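Local coordinates for ketol-acid reductoisomerase (NAD(+)) (PDB 4XDY), which catalyses the magnesium-dependent alkyl migration and NADH-dependent reduction of (S)-2-acetolactate in the biosynthesis of branched-chain amino acids, at residues A[209-214]-A[234-239]; A[246-251]-A[262-267]. All coordinates share one frame; numbering follows the deposited sequence. Where two conformers were deposited one is given.

How the interactions relate
Both contacts lie in the C-terminal knotted domain of the reductoisomerase, touch the second subunit of the homodimer and share the long helix 225-254, with centres about 15 Å apart. Along the chain they follow in series: interaction 1 joins helix 205-220 to the middle of the long helix, and interaction 2 joins its end to helix 257-270. They meet because the shared helix is sharply kinked near Gly246 and Gly247, which folds its last part back so that Ile239 CG2 lies 3.8 Å from Met251 CG. Glu235 and Ile239 of interaction 1 line the inhibitor pocket; the kink thus brings the apolar packing of interaction 2 against a residue that touches the inhibitor.

Interaction 1: A[209-214]-A[234-239]; sequences ELMRNG and HEMKLI. With HIO (N-hydroxy-N-isopropyloxamic acid), chain I.
Met236 of helix 225-254 meets Met211 and Leu210 of helix 205-220 through a purely apolar contact. Followed outward, its CB is directed toward helix 205-220, and its CG lies 4.1 Å from Met211 SD. With CG anti to the backbone N (chi1 -177°), the chain then bends at both chi2 and chi3, which brings the methyl CE across to the other helix. There CE rests 3.8 Å from Met211 CG and, more loosely, 4.3 Å from Leu210 CD2. The two methionine chains thus cross at a slant, each sulfur-bearing end lapping the methylenes of the other. Further round helix 205-220, Asn213 ND2 bonds to Glu209 O at 2.8 Å, from above the carbonyl plane and on the face opposite that used by Asn213 N.

One residue before Met236, the extended side chain of Glu235 reaches the inhibitor pocket, where its OE2 is 2.5 Å from O3 of the inhibitor N-hydroxy-N-isopropyloxamic acid. Ile239 CD1 touches the isopropyl methyl C41 at 3.4 Å. An alanine in place of Glu235 would probably leave the inhibitor O3 without its carboxylate partner and the second magnesium ion without a predicted ligand. Ala136 of the second subunit packs on Glu235. The chemistry therefore divides around the helix: apolar thioether packing binds it to its neighbour, while an adjoining carboxylate and methyl group serve the polar and apolar parts of the ligand.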
ATOM      1  N   GLU A 209      -2.135  -9.398  -8.560  1.00 16.77           N
ATOM      2  CA  GLU A 209      -2.967 -10.610  -8.658  1.00 18.90           C
ATOM      3  C   GLU A 209      -3.871 -10.773  -7.455  1.00 17.86           C
ATOM      4  O   GLU A 209      -5.020 -11.191  -7.618  1.00 17.21           O
ATOM      5  CB  GLU A 209      -2.132 -11.843  -8.894  1.00 19.28           C
ATOM      6  CG  GLU A 209      -1.371 -11.749 -10.198  1.00 19.70           C
ATOM      7  CD  GLU A 209      -2.255 -11.842 -11.483  1.00 25.14           C
ATOM      8  OE1 GLU A 209      -3.473 -12.138 -11.370  1.00 23.67           O
ATOM      9  OE2 GLU A 209      -1.709 -11.618 -12.587  1.00 23.88           O
ATOM     10  N   LEU A 210      -3.394 -10.334  -6.275  1.00 17.07           N
ATOM     11  CA  LEU A 210      -4.264 -10.342  -5.102  1.00 17.37           C
ATOM     12  C   LEU A 210      -5.463  -9.376  -5.274  1.00 18.11           C
ATOM     13  O   LEU A 210      -6.648  -9.803  -5.112  1.00 19.00           O
ATOM     14  CB  LEU A 210      -3.513 -10.045  -3.837  1.00 17.45           C
ATOM     15  CG  LEU A 210      -4.316  -9.960  -2.542  1.00 17.67           C
ATOM     16  CD1 LEU A 210      -4.812 -11.296  -2.097  1.00 20.27           C
ATOM     17  CD2 LEU A 210      -3.478  -9.299  -1.479  1.00 18.06           C
ATOM     18  N   MET A 211      -5.179  -8.129  -5.570  1.00 17.56           N
ATOM     19  CA  MET A 211      -6.249  -7.179  -5.787  1.00 18.28           C
ATOM     20  C   MET A 211      -7.175  -7.565  -6.959  1.00 18.87           C
ATOM     21  O   MET A 211      -8.404  -7.448  -6.811  1.00 18.63           O
ATOM     22  CB  MET A 211      -5.652  -5.814  -6.024  1.00 19.02           C
ATOM     23  CG  MET A 211      -5.046  -5.217  -4.770  1.00 20.01           C
ATOM     24  SD  MET A 211      -4.511  -3.481  -4.985  1.00 22.98           S
ATOM     25  CE  MET A 211      -3.513  -3.744  -6.400  1.00 20.23           C
ATOM     26  N   ARG A 212      -6.592  -8.042  -8.073  0.50 18.37           N
ATOM     27  CA  ARG A 212      -7.401  -8.377  -9.244  0.50 21.43           C
ATOM     28  C   ARG A 212      -8.329  -9.539  -8.978  0.50 18.97           C
ATOM     29  O   ARG A 212      -9.522  -9.519  -9.356  0.50 20.30           O
ATOM     30  CB  ARG A 212      -6.530  -8.706 -10.481  0.50 23.63           C
ATOM     31  CG  ARG A 212      -7.228  -9.659 -11.484  0.50 26.30           C
ATOM     32  CD  ARG A 212      -6.486  -9.865 -12.781  0.50 27.49           C
ATOM     33  NE  ARG A 212      -5.747 -11.086 -12.696  0.50 29.59           N
ATOM     34  CZ  ARG A 212      -6.214 -12.228 -13.119  0.50 30.13           C
ATOM     35  NH1 ARG A 212      -7.400 -12.319 -13.683  0.50 33.58           N
ATOM     36  NH2 ARG A 212      -5.491 -13.263 -13.000  0.50 27.15           N
ATOM     37  N   ASN A 213      -7.814 -10.578  -8.348  1.00 17.98           N
ATOM     38  CA  ASN A 213      -8.651 -11.716  -8.037  1.00 17.71           C
ATOM     39  C   ASN A 213      -9.739 -11.364  -7.033  1.00 18.96           C
ATOM     40  O   ASN A 213     -10.925 -11.761  -7.232  1.00 17.74           O
ATOM     41  CB  ASN A 213      -7.829 -12.944  -7.552  1.00 19.05           C
ATOM     42  CG  ASN A 213      -7.240 -13.711  -8.692  1.00 21.58           C
ATOM     43  OD1 ASN A 213      -7.908 -14.531  -9.285  1.00 21.42           O
ATOM     44  ND2 ASN A 213      -5.945 -13.454  -9.006  1.00 22.74           N
ATOM     45  N   GLY A 214      -9.418 -10.567  -6.001  1.00 18.30           N
ATOM     46  CA  GLY A 214     -10.488 -10.092  -5.116  1.00 18.28           C
ATOM     47  C   GLY A 214     -11.581  -9.308  -5.823  1.00 18.98           C
ATOM     48  O   GLY A 214     -12.807  -9.527  -5.586  1.00 17.91           O
ATOM     49  N   HIS A 234      -8.618   1.017  -3.770  1.00 15.38           N
ATOM     50  CA  HIS A 234      -8.421   2.303  -3.143  1.00 17.83           C
ATOM     51  C   HIS A 234      -8.057   2.168  -1.638  1.00 17.23           C
ATOM     52  O   HIS A 234      -7.146   2.798  -1.172  1.00 16.82           O
ATOM     53  CB  HIS A 234      -9.676   3.168  -3.285  1.00 18.49           C
ATOM     54  CG  HIS A 234      -9.505   4.557  -2.842  1.00 17.66           C
ATOM     55  ND1 HIS A 234      -9.008   5.545  -3.690  1.00 16.03           N
ATOM     56  CD2 HIS A 234      -9.713   5.161  -1.641  1.00 17.83           C
ATOM     57  CE1 HIS A 234      -8.870   6.666  -3.001  1.00 16.48           C
ATOM     58  NE2 HIS A 234      -9.382   6.499  -1.802  1.00 17.97           N
ATOM     59  N   GLU A 235      -8.705   1.258  -0.928  1.00 16.37           N
ATOM     60  CA  GLU A 235      -8.437   1.121   0.513  1.00 15.85           C
ATOM     61  C   GLU A 235      -7.099   0.450   0.800  1.00 17.64           C
ATOM     62  O   GLU A 235      -6.504   0.648   1.858  1.00 15.67           O
ATOM     63  CB  GLU A 235      -9.575   0.378   1.179  1.00 15.79           C
ATOM     64  CG  GLU A 235      -9.517   0.536   2.701  1.00 18.41           C
ATOM     65  CD  GLU A 235     -10.723   0.008   3.417  1.00 17.02           C
ATOM     66  OE1 GLU A 235     -11.754  -0.326   2.817  1.00 17.74           O
ATOM     67  OE2 GLU A 235     -10.612  -0.073   4.702  1.00 18.07           O
ATOM     68  N   MET A 236      -6.544  -0.263  -0.165  1.00 15.67           N
ATOM     69  CA  MET A 236      -5.270  -0.943   0.076  1.00 16.90           C
ATOM     70  C   MET A 236      -4.164   0.010   0.464  1.00 17.99           C
ATOM     71  O   MET A 236      -3.328  -0.282   1.359  1.00 18.06           O
ATOM     72  CB  MET A 236      -4.874  -1.707  -1.143  1.00 17.53           C
ATOM     73  CG  MET A 236      -3.611  -2.547  -1.055  1.00 19.73           C
ATOM     74  SD  MET A 236      -3.795  -3.955   0.121  1.00 19.03           S
ATOM     75  CE  MET A 236      -4.423  -5.126  -1.020  1.00 20.05           C
ATOM     76  N   LYS A 237      -4.171   1.195  -0.154  1.00 17.79           N
ATOM     77  CA  LYS A 237      -3.173   2.191   0.205  1.00 18.72           C
ATOM     78  C   LYS A 237      -3.300   2.673   1.627  1.00 19.25           C
ATOM     79  O   LYS A 237      -2.306   2.942   2.348  1.00 18.04           O
ATOM     80  CB  LYS A 237      -3.293   3.370  -0.797  1.00 20.13           C
ATOM     81  CG  LYS A 237      -2.322   4.544  -0.557  1.00 20.54           C
ATOM     82  CD  LYS A 237      -2.915   5.696   0.240  1.00 23.30           C
ATOM     83  CE  LYS A 237      -2.068   6.945   0.074  1.00 22.61           C
ATOM     84  NZ  LYS A 237      -0.719   6.840   0.698  1.00 22.09           N
ATOM     85  N   LEU A 238      -4.517   2.760   2.089  1.00 16.95           N
ATOM     86  CA  LEU A 238      -4.754   3.310   3.436  1.00 17.06           C
ATOM     87  C   LEU A 238      -4.300   2.310   4.536  1.00 17.44           C
ATOM     88  O   LEU A 238      -3.711   2.716   5.587  1.00 20.24           O
ATOM     89  CB  LEU A 238      -6.237   3.643   3.647  1.00 18.10           C
ATOM     90  CG  LEU A 238      -6.803   4.552   2.524  1.00 21.12           C
ATOM     91  CD1 LEU A 238      -8.253   4.879   2.847  1.00 23.36           C
ATOM     92  CD2 LEU A 238      -6.027   5.793   2.347  1.00 22.14           C
ATOM     93  N   ILE A 239      -4.505   1.039   4.225  1.00 15.93           N
ATOM     94  CA  ILE A 239      -4.096  -0.071   5.085  1.00 17.20           C
ATOM     95  C   ILE A 239      -2.584  -0.264   5.085  1.00 17.64           C
ATOM     96  O   ILE A 239      -1.928  -0.414   6.122  1.00 17.22           O
ATOM     97  CB  ILE A 239      -4.813  -1.375   4.651  1.00 18.04           C
ATOM     98  CG1 ILE A 239      -6.292  -1.216   4.826  1.00 20.70           C
ATOM     99  CG2 ILE A 239      -4.317  -2.603   5.469  1.00 19.75           C
ATOM    100  CD1 ILE A 239      -6.732  -0.915   6.255  1.00 23.11           C
TER
HETATM  101  C1  HIO I 401     -12.733  -2.927   9.459  1.00 16.30           C
HETATM  102  O11 HIO I 401     -13.622  -3.664   9.819  1.00 15.36           O
HETATM  103  O12 HIO I 401     -11.892  -2.378  10.156  1.00 15.81           O
HETATM  104  C2  HIO I 401     -12.840  -2.516   8.004  1.00 17.12           C
HETATM  105  O2  HIO I 401     -13.965  -2.620   7.457  1.00 15.64           O
HETATM  106  N3  HIO I 401     -11.871  -2.015   7.298  1.00 19.37           N
HETATM  107  O3  HIO I 401     -12.353  -1.317   6.056  1.00 21.59           O
HETATM  108  C4  HIO I 401     -10.460  -2.039   7.633  1.00 19.17           C
HETATM  109  C41 HIO I 401      -9.575  -2.690   6.555  1.00 20.98           C
HETATM  110  C42 HIO I 401     -10.109  -0.577   7.880  1.00 19.91           C

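Interaction 2: A[246-251]-A[262-267]; sequences GGIKRM and GMWAVG
Ile248 and Met251, at the end of the kinked helix 225-254, pack against Trp264 and Met263 of the next helix, 257-270, in the C-terminal knotted domain. The branch methyl CG2 of Ile248 approaches the benzo part of the indole, 4.1 Å from Trp264 CZ2, and meets the ring obliquely. One turn on, the methyl CE of Met251 lies 4.0 Å from Met263 SD. The first bond of Met251 is not aimed at the other helix; with CG anti to the backbone N (chi1 -172°), bends at chi2 and chi3 bring its end across. Met263 runs extended until chi3, where it turns to set CE 3.5 Å above one face of the Trp264 ring, offset toward the rim, so that this thioether links both touches.

Behind Ile248 the long helix is kinked: the amides of Ile248 and Lys249 lack bonds to the preceding turn, and Gly247 has a positive phi of 74°. The carboxylate of Glu319 of the second subunit takes both amides instead, its OE2 bonding Ile248 N and its OE1 Lys249 N. The kink folds Met251 back onto Leu242 and Val243 of the same helix; Val208 of the second subunit packs on it as well, and Trp264 rests on Ser309 of that subunit. No hydrogen bond spans the two segments, so methyl, sulfur and indole surfaces alone join them, while Glu319 bonds the two kink amides across the dimer interface.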
ATOM      1  N   GLY A 246       3.857   1.515  11.342  1.00 21.56           N
ATOM      2  CA  GLY A 246       3.908   0.854  12.664  1.00 21.38           C
ATOM      3  C   GLY A 246       3.801  -0.655  12.632  1.00 21.70           C
ATOM      4  O   GLY A 246       3.537  -1.313  13.682  1.00 22.31           O
ATOM      5  N   GLY A 247       4.041  -1.281  11.489  1.00 18.81           N
ATOM      6  CA  GLY A 247       3.957  -2.728  11.340  1.00 18.70           C
ATOM      7  C   GLY A 247       2.545  -3.294  11.317  1.00 20.36           C
ATOM      8  O   GLY A 247       1.543  -2.565  11.407  1.00 20.07           O
ATOM      9  N   ILE A 248       2.478  -4.639  11.282  1.00 19.98           N
ATOM     10  CA  ILE A 248       1.157  -5.290  11.399  1.00 21.47           C
ATOM     11  C   ILE A 248       0.538  -4.907  12.722  1.00 20.99           C
ATOM     12  O   ILE A 248      -0.690  -4.748  12.802  1.00 20.22           O
ATOM     13  CB  ILE A 248       1.291  -6.797  11.251  1.00 21.74           C
ATOM     14  CG1 ILE A 248       1.894  -7.144   9.893  1.00 24.53           C
ATOM     15  CG2 ILE A 248      -0.046  -7.513  11.479  1.00 23.79           C
ATOM     16  CD1 ILE A 248       2.577  -8.491   9.910  1.00 25.89           C
ATOM     17  N   LYS A 249       1.360  -4.720  13.776  1.00 20.42           N
ATOM     18  CA  LYS A 249       0.828  -4.297  15.055  1.00 21.58           C
ATOM     19  C   LYS A 249      -0.048  -3.035  15.008  1.00 20.38           C
ATOM     20  O   LYS A 249      -1.157  -2.980  15.557  1.00 19.96           O
ATOM     21  CB  LYS A 249       2.011  -3.970  15.996  1.00 27.51           C
ATOM     22  CG  LYS A 249       1.508  -3.531  17.348  1.00 32.04           C
ATOM     23  CD  LYS A 249       2.660  -3.416  18.349  1.00 37.62           C
ATOM     24  CE  LYS A 249       2.205  -2.505  19.487  1.00 46.54           C
ATOM     25  NZ  LYS A 249       2.941  -2.807  20.738  1.00 54.19           N
ATOM     26  N   ARG A 250       0.447  -1.991  14.363  1.00 18.99           N
ATOM     27  CA  ARG A 250      -0.306  -0.735  14.221  1.00 18.20           C
ATOM     28  C   ARG A 250      -1.582  -0.924  13.436  1.00 20.06           C
ATOM     29  O   ARG A 250      -2.650  -0.463  13.784  1.00 20.44           O
ATOM     30  CB  ARG A 250       0.556   0.296  13.496  1.00 20.66           C
ATOM     31  CG  ARG A 250      -0.060   1.670  13.224  1.00 21.29           C
ATOM     32  CD  ARG A 250      -0.583   2.263  14.501  1.00 26.65           C
ATOM     33  NE  ARG A 250      -1.235   3.543  14.369  1.00 29.26           N
ATOM     34  CZ  ARG A 250      -2.165   3.997  15.228  1.00 33.55           C
ATOM     35  NH1 ARG A 250      -2.584   3.311  16.314  1.00 38.86           N
ATOM     36  NH2 ARG A 250      -2.676   5.156  14.980  1.00 35.26           N
ATOM     37  N   MET A 251      -1.448  -1.607  12.314  1.00 19.64           N
ATOM     38  CA  MET A 251      -2.615  -1.839  11.487  1.00 20.56           C
ATOM     39  C   MET A 251      -3.701  -2.608  12.214  1.00 21.25           C
ATOM     40  O   MET A 251      -4.877  -2.235  12.174  1.00 18.88           O
ATOM     41  CB  MET A 251      -2.147  -2.486  10.181  1.00 21.55           C
ATOM     42  CG  MET A 251      -3.257  -2.624   9.122  1.00 24.53           C
ATOM     43  SD  MET A 251      -4.168  -4.171   9.188  1.00 24.71           S
ATOM     44  CE  MET A 251      -3.026  -5.233   8.295  1.00 22.66           C
ATOM     45  N   GLY A 262     -11.050 -11.648  11.355  1.00 15.74           N
ATOM     46  CA  GLY A 262     -11.092 -12.149   9.984  1.00 16.64           C
ATOM     47  C   GLY A 262      -9.720 -12.325   9.407  1.00 15.35           C
ATOM     48  O   GLY A 262      -9.473 -13.294   8.681  1.00 16.85           O
ATOM     49  N   MET A 263      -8.855 -11.361   9.607  1.00 15.54           N
ATOM     50  CA  MET A 263      -7.496 -11.424   9.109  1.00 15.95           C
ATOM     51  C   MET A 263      -6.790 -12.765   9.495  1.00 16.83           C
ATOM     52  O   MET A 263      -6.230 -13.447   8.635  1.00 17.96           O
ATOM     53  CB  MET A 263      -6.729 -10.235   9.640  1.00 16.25           C
ATOM     54  CG  MET A 263      -5.234 -10.221   9.338  1.00 17.15           C
ATOM     55  SD  MET A 263      -4.285  -8.734   9.695  1.00 18.51           S
ATOM     56  CE  MET A 263      -4.679  -8.505  11.419  1.00 18.69           C
ATOM     57  N   TRP A 264      -6.846 -13.077  10.799  1.00 17.01           N
ATOM     58  CA  TRP A 264      -6.217 -14.305  11.324  1.00 16.40           C
ATOM     59  C   TRP A 264      -7.000 -15.554  11.045  1.00 18.91           C
ATOM     60  O   TRP A 264      -6.396 -16.645  10.782  1.00 18.66           O
ATOM     61  CB  TRP A 264      -5.844 -14.107  12.814  1.00 18.10           C
ATOM     62  CG  TRP A 264      -4.889 -13.000  13.068  1.00 18.10           C
ATOM     63  CD1 TRP A 264      -5.069 -11.986  13.945  1.00 16.57           C
ATOM     64  CD2 TRP A 264      -3.620 -12.770  12.452  1.00 18.09           C
ATOM     65  NE1 TRP A 264      -4.010 -11.142  13.929  1.00 17.79           N
ATOM     66  CE2 TRP A 264      -3.106 -11.584  13.019  1.00 18.89           C
ATOM     67  CE3 TRP A 264      -2.916 -13.396  11.447  1.00 19.45           C
ATOM     68  CZ2 TRP A 264      -1.911 -10.999  12.645  1.00 22.29           C
ATOM     69  CZ3 TRP A 264      -1.659 -12.808  11.062  1.00 24.35           C
ATOM     70  CH2 TRP A 264      -1.189 -11.620  11.667  1.00 24.18           C
ATOM     71  N   ALA A 265      -8.338 -15.460  11.060  1.00 17.51           N
ATOM     72  CA  ALA A 265      -9.137 -16.668  10.758  1.00 17.12           C
ATOM     73  C   ALA A 265      -9.122 -17.081   9.326  1.00 20.86           C
ATOM     74  O   ALA A 265      -9.108 -18.239   9.021  1.00 20.29           O
ATOM     75  CB  ALA A 265     -10.533 -16.491  11.297  1.00 18.27           C
ATOM     76  N   VAL A 266      -9.192 -16.106   8.396  1.00 17.55           N
ATOM     77  CA  VAL A 266      -9.409 -16.379   7.010  1.00 18.27           C
ATOM     78  C   VAL A 266      -8.199 -16.102   6.093  1.00 16.99           C
ATOM     79  O   VAL A 266      -8.043 -16.753   5.045  1.00 19.17           O
ATOM     80  CB  VAL A 266     -10.673 -15.586   6.537  1.00 17.76           C
ATOM     81  CG1 VAL A 266     -10.938 -15.844   5.079  1.00 19.92           C
ATOM     82  CG2 VAL A 266     -11.885 -15.945   7.389  1.00 19.58           C
ATOM     83  N   GLY A 267      -7.368 -15.137   6.438  1.00 16.79           N
ATOM     84  CA  GLY A 267      -6.278 -14.751   5.535  1.00 18.17           C
ATOM     85  C   GLY A 267      -5.477 -15.931   5.057  1.00 18.82           C
ATOM     86  O   GLY A 267      -5.206 -16.056   3.855  1.00 17.01           O
TER